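Local coordinates for protein SAM-dependent O-methyltransferase (Thermotoga maritima, PDB 1O54) that probably methylates N1 of adenosine 58 in tRNA, using S-adenosyl-L-methionine as the methyl donor, at residues Thr119-Gly124 with Val140-Lys145. Sequence-based numbering, arbitrary orientation.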
loop_
_atom_site.group_PDB
_atom_site.type_symbol
_atom_site.label_atom_id
_atom_site.label_comp_id
_atom_site.label_asym_id
_atom_site.label_seq_id
_atom_site.Cartn_x
_atom_site.Cartn_y
_atom_site.Cartn_z
ATOM N N THR A 119 27.879 -4.401 -8.269
ATOM C CA THR A 119 27.889 -5.296 -9.419
ATOM C C THR A 119 26.524 -5.959 -9.616
ATOM O O THR A 119 25.920 -6.305 -8.629
ATOM C CB THR A 119 28.972 -6.362 -9.230
ATOM O OG1 THR A 119 29.173 -7.098 -10.458
ATOM C CG2 THR A 119 28.639 -7.405 -8.167
ATOM N N GLY A 120 26.034 -6.135 -10.844
ATOM C CA GLY A 120 26.502 -5.505 -12.052
ATOM C C GLY A 120 26.198 -4.030 -12.024
ATOM O O GLY A 120 25.731 -3.505 -11.016
ATOM N N VAL A 121 26.456 -3.356 -13.134
ATOM C CA VAL A 121 26.360 -1.919 -13.187
ATOM C C VAL A 121 25.266 -1.432 -14.126
ATOM O O VAL A 121 24.598 -0.436 -13.853
ATOM C CB VAL A 121 27.719 -1.333 -13.592
ATOM C CG1 VAL A 121 27.691 0.166 -13.520
ATOM C CG2 VAL A 121 28.787 -1.873 -12.660
ATOM N N GLY A 122 25.117 -2.079 -15.269
ATOM C CA GLY A 122 24.075 -1.652 -16.204
ATOM C C GLY A 122 24.330 -0.263 -16.733
ATOM O O GLY A 122 25.444 0.075 -17.133
ATOM N N SER A 123 23.293 0.567 -16.687
ATOM C CA SER A 123 23.369 1.967 -17.093
ATOM C C SER A 123 24.150 2.854 -16.115
ATOM O O SER A 123 24.489 3.982 -16.422
ATOM C CB SER A 123 21.951 2.526 -17.185
ATOM O OG SER A 123 21.457 2.759 -15.862
ATOM N N GLY A 124 24.435 2.338 -14.920
ATOM C CA GLY A 124 25.117 3.117 -13.908
ATOM C C GLY A 124 24.210 3.906 -13.000
ATOM O O GLY A 124 24.711 4.716 -12.198
ATOM N N VAL A 140 33.834 3.708 -5.535
ATOM C CA VAL A 140 32.974 2.600 -5.943
ATOM C C VAL A 140 33.744 1.728 -6.924
ATOM O O VAL A 140 34.222 2.205 -7.952
ATOM C CB VAL A 140 31.656 3.092 -6.569
ATOM C CG1 VAL A 140 30.740 1.918 -6.911
ATOM C CG2 VAL A 140 30.964 4.053 -5.596
ATOM N N PHE A 141 33.867 0.449 -6.572
ATOM C CA PHE A 141 34.484 -0.557 -7.469
ATOM C C PHE A 141 33.317 -1.254 -8.144
ATOM O O PHE A 141 32.576 -2.040 -7.527
ATOM C CB PHE A 141 35.355 -1.513 -6.660
ATOM C CG PHE A 141 36.397 -0.805 -5.855
ATOM C CD1 PHE A 141 37.573 -0.398 -6.439
ATOM C CD2 PHE A 141 36.172 -0.507 -4.514
ATOM C CE1 PHE A 141 38.537 0.267 -5.709
ATOM C CE2 PHE A 141 37.116 0.181 -3.786
ATOM C CZ PHE A 141 38.283 0.584 -4.367
ATOM N N ALA A 142 33.139 -0.912 -9.406
ATOM C CA ALA A 142 31.971 -1.330 -10.172
ATOM C C ALA A 142 32.325 -2.415 -11.170
ATOM O O ALA A 142 32.975 -2.147 -12.198
ATOM C CB ALA A 142 31.367 -0.103 -10.873
ATOM N N TYR A 143 31.902 -3.639 -10.866
ATOM C CA TYR A 143 32.241 -4.778 -11.686
ATOM C C TYR A 143 31.143 -5.007 -12.720
ATOM O O TYR A 143 29.978 -5.209 -12.370
ATOM C CB TYR A 143 32.408 -6.003 -10.822
ATOM C CG TYR A 143 33.664 -6.019 -9.993
ATOM C CD1 TYR A 143 33.814 -5.212 -8.887
ATOM C CD2 TYR A 143 34.683 -6.929 -10.277
ATOM C CE1 TYR A 143 34.982 -5.268 -8.109
ATOM C CE2 TYR A 143 35.842 -6.984 -9.524
ATOM C CZ TYR A 143 35.987 -6.154 -8.450
ATOM O OH TYR A 143 37.143 -6.224 -7.700
ATOM N N GLU A 144 31.528 -4.976 -13.977
ATOM C CA GLU A 144 30.603 -5.173 -15.078
ATOM C C GLU A 144 31.305 -5.858 -16.201
ATOM O O GLU A 144 32.011 -5.209 -16.959
ATOM C CB GLU A 144 30.072 -3.848 -15.561
ATOM C CG GLU A 144 29.120 -3.932 -16.736
ATOM C CD GLU A 144 27.940 -4.805 -16.447
ATOM O OE1 GLU A 144 26.982 -4.333 -15.767
ATOM O OE2 GLU A 144 27.981 -5.983 -16.870
ATOM N N LYS A 145 31.093 -7.154 -16.292
ATOM C CA LYS A 145 31.716 -7.985 -17.329
ATOM C C LYS A 145 31.154 -7.722 -18.736
ATOM O O LYS A 145 31.777 -8.095 -19.729
ATOM C CB LYS A 145 31.540 -9.473 -16.979
ATOM C CG LYS A 145 30.083 -9.943 -16.934
ATOM C CD LYS A 145 29.979 -11.419 -16.571
ATOM C CE LYS A 145 28.543 -11.796 -16.280
ATOM N NZ LYS A 145 28.378 -13.268 -16.034
#
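Val121 overlaps Ala142 and the base of Glu144 with one methyl. Its CG2 lies 3.6 Å from Ala142 CB and 3.7 Å from Glu144 CB. CG2, anti to the carbonyl carbon, is the branch that reaches the strand. Glu144 OE1 takes two of the three hydrogen bonds across the contact. Glu144 CG is anti to the backbone N (chi1 179°), and the chain then bends at chi2, which brings OE1 to the backbone N-H groups of the glycine-rich turn. Val121 N is 2.9 Å from Glu144 OE1 and meets it from above the carboxylate plane. Gly122 N is 3.0 Å from Glu144 OE1, arrives on the anti side, nearly straight, and from the other face of the plane. The other oxygen, OE2, forms a salt bridge with Arg146, which helps to fix the rotation of the carboxylate. A glutamine in place of Glu144 would probably weaken this grip, losing the charge opposite Arg146 and, if its amide nitrogen faced the turn, leaving two N-H groups without an acceptor. Thr119 OG1 donates to Tyr143 O at 2.8 Å, from above the carbonyl plane. Gly120 follows a cis peptide bond, and its CA makes a CH...O contact of 3.5 Å with the same Tyr143 O. Beyond the contact, the Tyr143 hydroxyl bonds to Glu179 and to the backbone N of Asp178. Glu144 probably binds S-adenosyl-L-methionine, and Gly120 and Gly122 fit the glycine-rich loop of a Rossmann-like class I methyltransferase. The loop links strand 115-119 to helix 125-134, and the acidic residue follows the adjacent parallel strand 139-143. Val121 also packs on Cys127 of helix 125-134 and Ala153 of helix 147-159, so the contact sits between the strand ends and these two helices.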